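Local structure of ribokinase (6WHJ) at residues S168-F173 with I190-C195; A221-M226 with V248-Y253; R256-Y261 with A307-S312. The protein probably catalyses the ATP- and magnesium-dependent phosphorylation of D-ribose at O-5, giving D-ribose 5-phosphate. One frame throughout, in Å; residues are numbered along the deposited sequence.

Contact 1. Residues S168-F173 with I190-C195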
loop_
_atom_site.group_PDB
_atom_site.type_symbol
_atom_site.label_atom_id
_atom_site.label_comp_id
_atom_site.label_asym_id
_atom_site.label_seq_id
_atom_site.Cartn_x
_atom_site.Cartn_y
_atom_site.Cartn_z
ATOM N N SER B 168 9.518 8.623 40.549
ATOM C CA SER B 168 9.885 7.304 40.066
ATOM C C SER B 168 9.589 7.115 38.583
ATOM O O SER B 168 10.038 6.124 37.994
ATOM C CB SER B 168 9.178 6.234 40.895
ATOM O OG SER B 168 7.784 6.457 40.919
ATOM N N LEU B 169 8.890 8.060 37.959
ATOM C CA LEU B 169 8.517 7.940 36.557
ATOM C C LEU B 169 9.719 8.242 35.668
ATOM O O LEU B 169 10.428 9.232 35.883
ATOM C CB LEU B 169 7.374 8.900 36.234
ATOM C CG LEU B 169 6.970 8.950 34.765
ATOM C CD1 LEU B 169 6.425 7.616 34.330
ATOM C CD2 LEU B 169 5.966 10.033 34.544
ATOM N N ARG B 170 9.971 7.367 34.695
ATOM C CA ARG B 170 11.019 7.556 33.704
ATOM C C ARG B 170 10.392 7.594 32.315
ATOM O O ARG B 170 9.483 6.814 32.016
ATOM C CB ARG B 170 12.060 6.435 33.771
ATOM C CG ARG B 170 12.871 6.455 35.034
ATOM C CD ARG B 170 13.773 7.649 35.177
ATOM N NE ARG B 170 14.513 7.538 36.433
ATOM C CZ ARG B 170 14.088 8.015 37.601
ATOM N NH1 ARG B 170 12.935 8.672 37.680
ATOM N NH2 ARG B 170 14.824 7.844 38.693
ATOM N N PHE B 171 10.863 8.514 31.479
ATOM C CA PHE B 171 10.397 8.661 30.101
ATOM C C PHE B 171 11.388 7.959 29.167
ATOM O O PHE B 171 12.552 8.365 29.061
ATOM C CB PHE B 171 10.255 10.144 29.765
ATOM C CG PHE B 171 9.796 10.440 28.356
ATOM C CD1 PHE B 171 9.139 9.491 27.590
ATOM C CD2 PHE B 171 9.989 11.711 27.819
ATOM C CE1 PHE B 171 8.712 9.791 26.303
ATOM C CE2 PHE B 171 9.563 12.018 26.543
ATOM C CZ PHE B 171 8.924 11.053 25.782
ATOM N N VAL B 172 10.922 6.899 28.503
ATOM C CA VAL B 172 11.679 6.189 27.479
ATOM C C VAL B 172 11.169 6.645 26.117
ATOM O O VAL B 172 9.991 6.447 25.791
ATOM C CB VAL B 172 11.542 4.665 27.624
ATOM C CG1 VAL B 172 12.395 3.943 26.547
ATOM C CG2 VAL B 172 11.905 4.222 29.044
ATOM N N PHE B 173 12.055 7.254 25.325
ATOM C CA PHE B 173 11.725 7.771 24.004
ATOM C C PHE B 173 12.463 6.972 22.935
ATOM O O PHE B 173 13.697 6.978 22.887
ATOM C CB PHE B 173 12.058 9.261 23.913
ATOM C CG PHE B 173 11.761 9.882 22.566
ATOM C CD1 PHE B 173 10.568 9.629 21.910
ATOM C CD2 PHE B 173 12.661 10.761 21.983
ATOM C CE1 PHE B 173 10.293 10.208 20.673
ATOM C CE2 PHE B 173 12.392 11.345 20.758
ATOM C CZ PHE B 173 11.197 11.066 20.101
ATOM N N ILE B 190 12.906 16.154 28.504
ATOM C CA ILE B 190 12.271 15.379 29.559
ATOM C C ILE B 190 12.478 13.894 29.365
ATOM O O ILE B 190 11.988 13.099 30.174
ATOM C CB ILE B 190 10.763 15.687 29.684
ATOM C CG1 ILE B 190 10.031 15.173 28.443
ATOM C CG2 ILE B 190 10.525 17.197 29.918
ATOM C CD1 ILE B 190 8.575 14.873 28.682
ATOM N N THR B 191 13.215 13.497 28.330
ATOM C CA THR B 191 13.549 12.099 28.127
ATOM C C THR B 191 14.558 11.658 29.176
ATOM O O THR B 191 15.534 12.364 29.465
ATOM C CB THR B 191 14.131 11.883 26.733
ATOM O OG1 THR B 191 13.126 12.146 25.745
ATOM C CG2 THR B 191 14.648 10.446 26.575
ATOM N N ASP B 192 14.313 10.492 29.760
ATOM C CA ASP B 192 15.261 9.908 30.687
ATOM C C ASP B 192 16.165 8.893 30.008
ATOM O O ASP B 192 17.364 8.856 30.295
ATOM C CB ASP B 192 14.515 9.256 31.853
ATOM C CG ASP B 192 13.686 10.259 32.639
ATOM O OD1 ASP B 192 12.434 10.218 32.557
ATOM O OD2 ASP B 192 14.296 11.105 33.319
ATOM N N ILE B 193 15.607 8.071 29.122
ATOM C CA ILE B 193 16.335 7.046 28.380
ATOM C C ILE B 193 15.980 7.159 26.903
ATOM O O ILE B 193 14.814 6.985 26.529
ATOM C CB ILE B 193 16.026 5.636 28.903
ATOM C CG1 ILE B 193 16.404 5.526 30.386
ATOM C CG2 ILE B 193 16.711 4.576 28.031
ATOM C CD1 ILE B 193 15.905 4.283 31.062
ATOM N N PHE B 194 16.986 7.416 26.068
ATOM C CA PHE B 194 16.818 7.633 24.638
ATOM C C PHE B 194 17.296 6.387 23.897
ATOM O O PHE B 194 18.392 5.878 24.180
ATOM C CB PHE B 194 17.607 8.877 24.221
ATOM C CG PHE B 194 17.322 9.369 22.827
ATOM C CD1 PHE B 194 16.023 9.639 22.414
ATOM C CD2 PHE B 194 18.359 9.627 21.953
ATOM C CE1 PHE B 194 15.762 10.115 21.147
ATOM C CE2 PHE B 194 18.105 10.100 20.679
ATOM C CZ PHE B 194 16.802 10.346 20.278
ATOM N N CYS B 195 16.478 5.886 22.963
ATOM C CA CYS B 195 16.719 4.591 22.311
ATOM C C CYS B 195 16.727 4.729 20.793
ATOM O O CYS B 195 15.823 4.238 20.104
ATOM C CB CYS B 195 15.660 3.572 22.726
ATOM S SG CYS B 195 15.547 3.347 24.489
#

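Contact 2. Residues A221-M226 with V248-Y253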
loop_
_atom_site.group_PDB
_atom_site.type_symbol
_atom_site.label_atom_id
_atom_site.label_comp_id
_atom_site.label_asym_id
_atom_site.label_seq_id
_atom_site.Cartn_x
_atom_site.Cartn_y
_atom_site.Cartn_z
ATOM N N ALA B 221 30.405 12.014 20.675
ATOM C CA ALA B 221 29.856 13.261 20.166
ATOM C C ALA B 221 28.346 13.181 20.026
ATOM O O ALA B 221 27.646 14.167 20.285
ATOM C CB ALA B 221 30.497 13.610 18.824
ATOM N N LEU B 222 27.814 12.012 19.652
ATOM C CA LEU B 222 26.361 11.885 19.524
ATOM C C LEU B 222 25.679 11.944 20.887
ATOM O O LEU B 222 24.679 12.649 21.057
ATOM C CB LEU B 222 26.000 10.596 18.792
ATOM C CG LEU B 222 26.435 10.522 17.326
ATOM C CD1 LEU B 222 26.270 9.104 16.783
ATOM C CD2 LEU B 222 25.689 11.529 16.474
ATOM N N VAL B 223 26.212 11.218 21.876
ATOM C CA VAL B 223 25.678 11.292 23.235
ATOM C C VAL B 223 25.828 12.706 23.776
ATOM O O VAL B 223 24.948 13.221 24.477
ATOM C CB VAL B 223 26.374 10.265 24.150
ATOM C CG1 VAL B 223 25.923 10.437 25.587
ATOM C CG2 VAL B 223 26.111 8.841 23.664
ATOM N N GLU B 224 26.941 13.359 23.435
ATOM C CA GLU B 224 27.201 14.732 23.862
ATOM C C GLU B 224 26.112 15.674 23.374
ATOM O O GLU B 224 25.549 16.456 24.149
ATOM C CB GLU B 224 28.538 15.170 23.278
ATOM C CG GLU B 224 29.544 15.776 24.182
ATOM C CD GLU B 224 30.853 15.940 23.438
ATOM O OE1 GLU B 224 30.803 16.186 22.214
ATOM O OE2 GLU B 224 31.928 15.811 24.056
ATOM N N LYS B 225 25.810 15.608 22.077
ATOM C CA LYS B 225 24.810 16.484 21.482
ATOM C C LYS B 225 23.427 16.204 22.051
ATOM O O LYS B 225 22.671 17.136 22.347
ATOM C CB LYS B 225 24.816 16.309 19.962
ATOM C CG LYS B 225 23.728 17.052 19.231
ATOM C CD LYS B 225 23.980 18.546 19.198
ATOM C CE LYS B 225 22.786 19.273 18.603
ATOM N NZ LYS B 225 22.996 20.745 18.597
ATOM N N MET B 226 23.098 14.925 22.245
ATOM C CA MET B 226 21.780 14.565 22.754
ATOM C C MET B 226 21.560 15.108 24.158
ATOM O O MET B 226 20.449 15.513 24.514
ATOM C CB MET B 226 21.629 13.047 22.759
ATOM C CG MET B 226 20.545 12.552 21.860
ATOM S SD MET B 226 21.176 12.278 20.211
ATOM C CE MET B 226 21.952 10.676 20.470
ATOM N N VAL B 248 25.163 4.040 26.808
ATOM C CA VAL B 248 26.124 5.068 27.181
ATOM C C VAL B 248 25.468 5.974 28.202
ATOM O O VAL B 248 24.356 6.464 27.976
ATOM C CB VAL B 248 26.614 5.878 25.968
ATOM C CG1 VAL B 248 27.682 6.873 26.393
ATOM C CG2 VAL B 248 27.153 4.950 24.891
ATOM N N GLN B 249 26.155 6.193 29.323
ATOM C CA GLN B 249 25.698 7.138 30.331
ATOM C C GLN B 249 26.063 8.553 29.909
ATOM O O GLN B 249 27.152 8.788 29.384
ATOM C CB GLN B 249 26.352 6.842 31.678
ATOM C CG GLN B 249 25.684 7.545 32.841
ATOM C CD GLN B 249 26.090 6.963 34.171
ATOM O OE1 GLN B 249 26.960 6.098 34.244
ATOM N NE2 GLN B 249 25.419 7.392 35.232
ATOM N N THR B 250 25.160 9.503 30.143
ATOM C CA THR B 250 25.504 10.899 29.894
ATOM C C THR B 250 26.519 11.402 30.926
ATOM O O THR B 250 26.686 10.832 32.006
ATOM C CB THR B 250 24.252 11.778 29.912
ATOM O OG1 THR B 250 23.610 11.689 31.189
ATOM C CG2 THR B 250 23.263 11.344 28.824
ATOM N N LYS B 251 27.248 12.457 30.543
ATOM C CA LYS B 251 28.220 13.165 31.387
ATOM C C LYS B 251 29.498 12.366 31.632
ATOM O O LYS B 251 30.595 12.902 31.450
ATOM C CB LYS B 251 27.629 13.560 32.751
ATOM C CG LYS B 251 26.280 14.288 32.716
ATOM C CD LYS B 251 26.298 15.526 31.831
ATOM C CE LYS B 251 24.886 16.086 31.666
ATOM N NZ LYS B 251 24.662 16.669 30.309
ATOM N N SER B 252 29.379 11.091 32.008
ATOM C CA SER B 252 30.548 10.258 32.288
ATOM C C SER B 252 30.953 9.368 31.128
ATOM O O SER B 252 32.129 8.996 31.030
ATOM C CB SER B 252 30.293 9.351 33.496
ATOM O OG SER B 252 29.319 8.357 33.193
ATOM N N TYR B 253 30.001 9.022 30.264
ATOM C CA TYR B 253 30.195 8.148 29.102
ATOM C C TYR B 253 30.619 6.730 29.486
ATOM O O TYR B 253 31.237 6.028 28.682
ATOM C CB TYR B 253 31.173 8.775 28.098
ATOM C CG TYR B 253 30.731 10.172 27.713
ATOM C CD1 TYR B 253 29.632 10.367 26.891
ATOM C CD2 TYR B 253 31.388 11.291 28.209
ATOM C CE1 TYR B 253 29.209 11.633 26.562
ATOM C CE2 TYR B 253 30.969 12.570 27.878
ATOM C CZ TYR B 253 29.876 12.734 27.056
ATOM O OH TYR B 253 29.452 14.006 26.734
HETATM O O HOH W 1 26.899 13.740 27.297
#

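Contact 3. Residues R256-Y261 with A307-S312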
loop_
_atom_site.group_PDB
_atom_site.type_symbol
_atom_site.label_atom_id
_atom_site.label_comp_id
_atom_site.label_asym_id
_atom_site.label_seq_id
_atom_site.Cartn_x
_atom_site.Cartn_y
_atom_site.Cartn_z
ATOM N N ARG B 256 28.153 0.138 28.382
ATOM C CA ARG B 256 27.925 -1.296 28.516
ATOM C C ARG B 256 27.503 -1.845 27.159
ATOM O O ARG B 256 26.570 -1.327 26.540
ATOM C CB ARG B 256 26.855 -1.595 29.579
ATOM C CG ARG B 256 27.248 -1.210 31.017
ATOM C CD ARG B 256 28.494 -1.937 31.498
ATOM N NE ARG B 256 28.763 -1.720 32.920
ATOM C CZ ARG B 256 29.492 -0.718 33.416
ATOM N NH1 ARG B 256 30.048 0.188 32.620
ATOM N NH2 ARG B 256 29.671 -0.618 34.725
ATOM N N THR B 257 28.170 -2.904 26.713
ATOM C CA THR B 257 27.856 -3.557 25.446
ATOM C C THR B 257 26.967 -4.763 25.722
ATOM O O THR B 257 27.247 -5.545 26.637
ATOM C CB THR B 257 29.137 -3.990 24.722
ATOM O OG1 THR B 257 29.774 -2.851 24.131
ATOM C CG2 THR B 257 28.833 -5.004 23.635
ATOM N N VAL B 258 25.904 -4.912 24.935
ATOM C CA VAL B 258 24.943 -5.999 25.103
ATOM C C VAL B 258 24.799 -6.677 23.748
ATOM O O VAL B 258 24.093 -6.170 22.869
ATOM C CB VAL B 258 23.580 -5.505 25.616
ATOM C CG1 VAL B 258 22.602 -6.665 25.756
ATOM C CG2 VAL B 258 23.720 -4.769 26.940
ATOM N N GLY B 259 25.448 -7.825 23.578
ATOM C CA GLY B 259 25.409 -8.527 22.314
ATOM C C GLY B 259 24.043 -9.114 22.004
ATOM O O GLY B 259 23.166 -9.240 22.857
ATOM N N ILE B 260 23.858 -9.476 20.733
ATOM C CA ILE B 260 22.643 -10.173 20.348
ATOM C C ILE B 260 22.605 -11.532 21.034
ATOM O O ILE B 260 23.638 -12.106 21.401
ATOM C CB ILE B 260 22.526 -10.341 18.819
ATOM C CG1 ILE B 260 23.641 -11.236 18.291
ATOM C CG2 ILE B 260 22.506 -9.000 18.103
ATOM C CD1 ILE B 260 23.559 -11.467 16.797
ATOM N N TYR B 261 21.398 -12.039 21.228
ATOM C CA TYR B 261 21.172 -13.431 21.580
ATOM C C TYR B 261 20.625 -14.119 20.342
ATOM O O TYR B 261 19.565 -13.737 19.838
ATOM C CB TYR B 261 20.195 -13.556 22.747
ATOM C CG TYR B 261 19.594 -14.928 22.879
ATOM C CD1 TYR B 261 20.289 -15.954 23.505
ATOM C CD2 TYR B 261 18.324 -15.204 22.377
ATOM C CE1 TYR B 261 19.736 -17.221 23.627
ATOM C CE2 TYR B 261 17.766 -16.465 22.493
ATOM C CZ TYR B 261 18.477 -17.470 23.118
ATOM O OH TYR B 261 17.922 -18.722 23.236
ATOM N N ALA B 307 18.405 -4.971 31.965
ATOM C CA ALA B 307 17.160 -4.872 31.212
ATOM C C ALA B 307 17.396 -5.110 29.724
ATOM O O ALA B 307 16.587 -5.758 29.053
ATOM C CB ALA B 307 16.512 -3.507 31.453
ATOM N N ALA B 308 18.520 -4.624 29.195
ATOM C CA ALA B 308 18.809 -4.801 27.776
ATOM C C ALA B 308 19.227 -6.232 27.438
ATOM O O ALA B 308 18.913 -6.716 26.342
ATOM C CB ALA B 308 19.890 -3.811 27.337
ATOM N N ARG B 309 19.903 -6.933 28.361
ATOM C CA ARG B 309 20.186 -8.350 28.134
ATOM C C ARG B 309 18.894 -9.136 27.984
ATOM O O ARG B 309 18.775 -10.000 27.108
ATOM C CB ARG B 309 21.017 -8.938 29.279
ATOM C CG ARG B 309 22.486 -8.572 29.272
ATOM C CD ARG B 309 23.257 -9.351 30.349
ATOM N NE ARG B 309 23.178 -8.750 31.686
ATOM C CZ ARG B 309 23.998 -7.799 32.125
ATOM N NH1 ARG B 309 24.956 -7.327 31.337
ATOM N NH2 ARG B 309 23.858 -7.311 33.347
ATOM N N PHE B 310 17.911 -8.832 28.827
ATOM C CA PHE B 310 16.604 -9.461 28.726
ATOM C C PHE B 310 15.951 -9.130 27.392
ATOM O O PHE B 310 15.440 -10.021 26.702
ATOM C CB PHE B 310 15.761 -8.984 29.910
ATOM C CG PHE B 310 14.366 -9.527 29.963
ATOM C CD1 PHE B 310 14.098 -10.711 30.620
ATOM C CD2 PHE B 310 13.310 -8.809 29.431
ATOM C CE1 PHE B 310 12.801 -11.194 30.704
ATOM C CE2 PHE B 310 12.021 -9.283 29.516
ATOM C CZ PHE B 310 11.765 -10.475 30.147
ATOM N N ALA B 311 16.044 -7.869 26.967
ATOM C CA ALA B 311 15.413 -7.462 25.715
ATOM C C ALA B 311 16.071 -8.140 24.523
ATOM O O ALA B 311 15.392 -8.465 23.542
ATOM C CB ALA B 311 15.456 -5.941 25.566
ATOM N N SER B 312 17.391 -8.355 24.585
ATOM C CA SER B 312 18.082 -9.055 23.500
ATOM C C SER B 312 17.575 -10.486 23.339
ATOM O O SER B 312 17.322 -10.940 22.219
ATOM C CB SER B 312 19.594 -9.055 23.745
ATOM O OG SER B 312 20.083 -7.731 23.823
HETATM O O HOH W 2 21.475 -6.213 22.212
#

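Contact 1. Residues S168-F173 with I190-C195
F171 meets I190 through CD2 and CE2 of its ring, which touch I190 CG1 and CD1, with F171 CD2 lying 3.5 Å from I190 CG1, while the carbonyl I190 O comes in at the ring edge near its plane. F171 CG stands anti to the backbone N (chi1 179°), and the same two ring atoms also meet T191, obliquely. Further along, F173 and F194 run side by side in the same direction; F173 CD2 meets the edge of the F194 ring, and the two planes are inclined by 32°.

The backbones of strands 170-173 and 193-194 pair in parallel. The carbonyl F171 O is gripped twice, by D192 N in its plane at 2.8 Å and by I193 N at 3.1 Å. F173 N then binds I193 O, and C195 N returns to F173 O. D192 extends the pairing with a side chain: F171 N points at D192 OD1 on its anti lone pair, 2.6 Å away and nearly straight. The buried carboxylate also forms salt bridges to K163 and K234, which probably favour its charged form.

V172 and I193 lie on the face of the sheet opposite F173 and F194. Strands 170-173 and 193-194 belong to a beta-alpha-beta unit whose helix 184-188 packs on F171, F173 and F194. Helix 149-165 covers I190, and strand 140-143 adjoins strand 170-173 as its next parallel neighbour.

Contact 2. Residues A221-M226 with V248-Y253
V223, on helix 216-228, comes closest in backbone to T250, just past the end of strand 245-249, their CA atoms being 6.7 Å apart. This is a helix-on-sheet contact of the layered alpha/beta ribokinase fold: the helix leads into strand 235-239, which turns back antiparallel as strand 245-249, so that the helix packs against the hairpin that follows it.

V223 carries most of the apolar packing by dividing its two methyl groups between different partners. V223 CG2 goes to the strand, where it lies 3.7 Å from V248 CG1. V223 CG1, anti to the backbone N (chi1 174°), turns instead to the Y253 ring and meets Y253 CE1 at 3.6 Å. It arrives at the edge of the ring, near the ring plane, and the two side chains run antiparallel past one another. T250 adds a looser methyl contact through CG2, while its hydroxyl is bonded outside this pair, to L233 O. F238 of strand 235-239 touches both V223 and V248, continuing the apolar layer under the helix.

Y253 follows the strand on a turn and brings its phenol back to the helix. There the ring stands crosswise to the E224 chain, the carboxylate and ring planes being 80° apart. The E224 chain is extended beyond CG, and it is this methylene, rather than the acid group, that comes nearest the phenol oxygen. The carboxylate itself forms a salt bridge with K220, one turn earlier on the same helix. A water finishes the junction: it lies 2.6 Å from Y253 OH and makes a weak, 3.5 Å hydrogen bond to V223 O.

Contact 3. Residues R256-Y261 with A307-S312
V258 supplies the apolar part of this contact, pressing both its methyl groups onto helix 301-318. V258 CG2 reaches A308 CB at 4.0 Å. V258 CG1, placed anti to the backbone N (chi1 179°), lies over the helix backbone near A308 O and R309 N, and it also approaches S312 OG. R309 contributes carbon rather than charge: R309 CG packs 4.0 Å from V258 CG1. A308 in turn touches I247 of the adjoining strand, so one small helix residue serves two strands of the sheet.

The polar link is indirect, since no hydrogen bond passes straight from one segment to the other. A water bridges them instead, donating to V258 O at 2.7 Å and lying 2.6 Å from S312 OG. S312 OG touches V258 CG1 directly and reaches V258 O only through this water. A salt bridge from R256 to D302 ties the strand to an earlier part of the same helix.

Contacts between carbonyl oxygens and side-chain carbons follow where the strand ends. G259 O runs past the S312 side chain, 3.7 Å from S312 CB. Y261 then returns to the helix with Y261 CB 3.9 Å from S312 O, this carbonyl lying at the ring edge near the ring plane. The phenol leads away from S312 and packs on V313 and I317 further along the helix, and its OH is hydrogen-bonded to H263 ND1.

Strand 255-258 is an outermost strand of the main sheet, and its segment 256-258 runs 16° from the direction of helix segment 307-312. G259 comes close to G244, a predicted ATP-binding residue, which places this helix-on-edge-strand packing beside the probable nucleotide site of the PfkB-family ribokinase fold.

How the contacts relate
All three contacts build on the nine-stranded sheet at the centre of the chain, and they follow one another in series along the sequence. Contact 1 joins two inner parallel strands; contacts 2 and 3 pack helices on the antiparallel strands 245-249 and 255-258, which end the sheet. The centres of contacts 1 and 2 are about 15 Å apart, and F194 CD2 touches M226 CG at 3.7 Å. Contact 3 lies about 18 Å from contact 1 and 19 Å from contact 2. V248 meets helix 216-228 whereas its neighbour I247 meets helix 301-318, so these helices cover opposite faces: an alpha/beta/alpha sandwich, with each contact reaching near residues predicted to bind ATP.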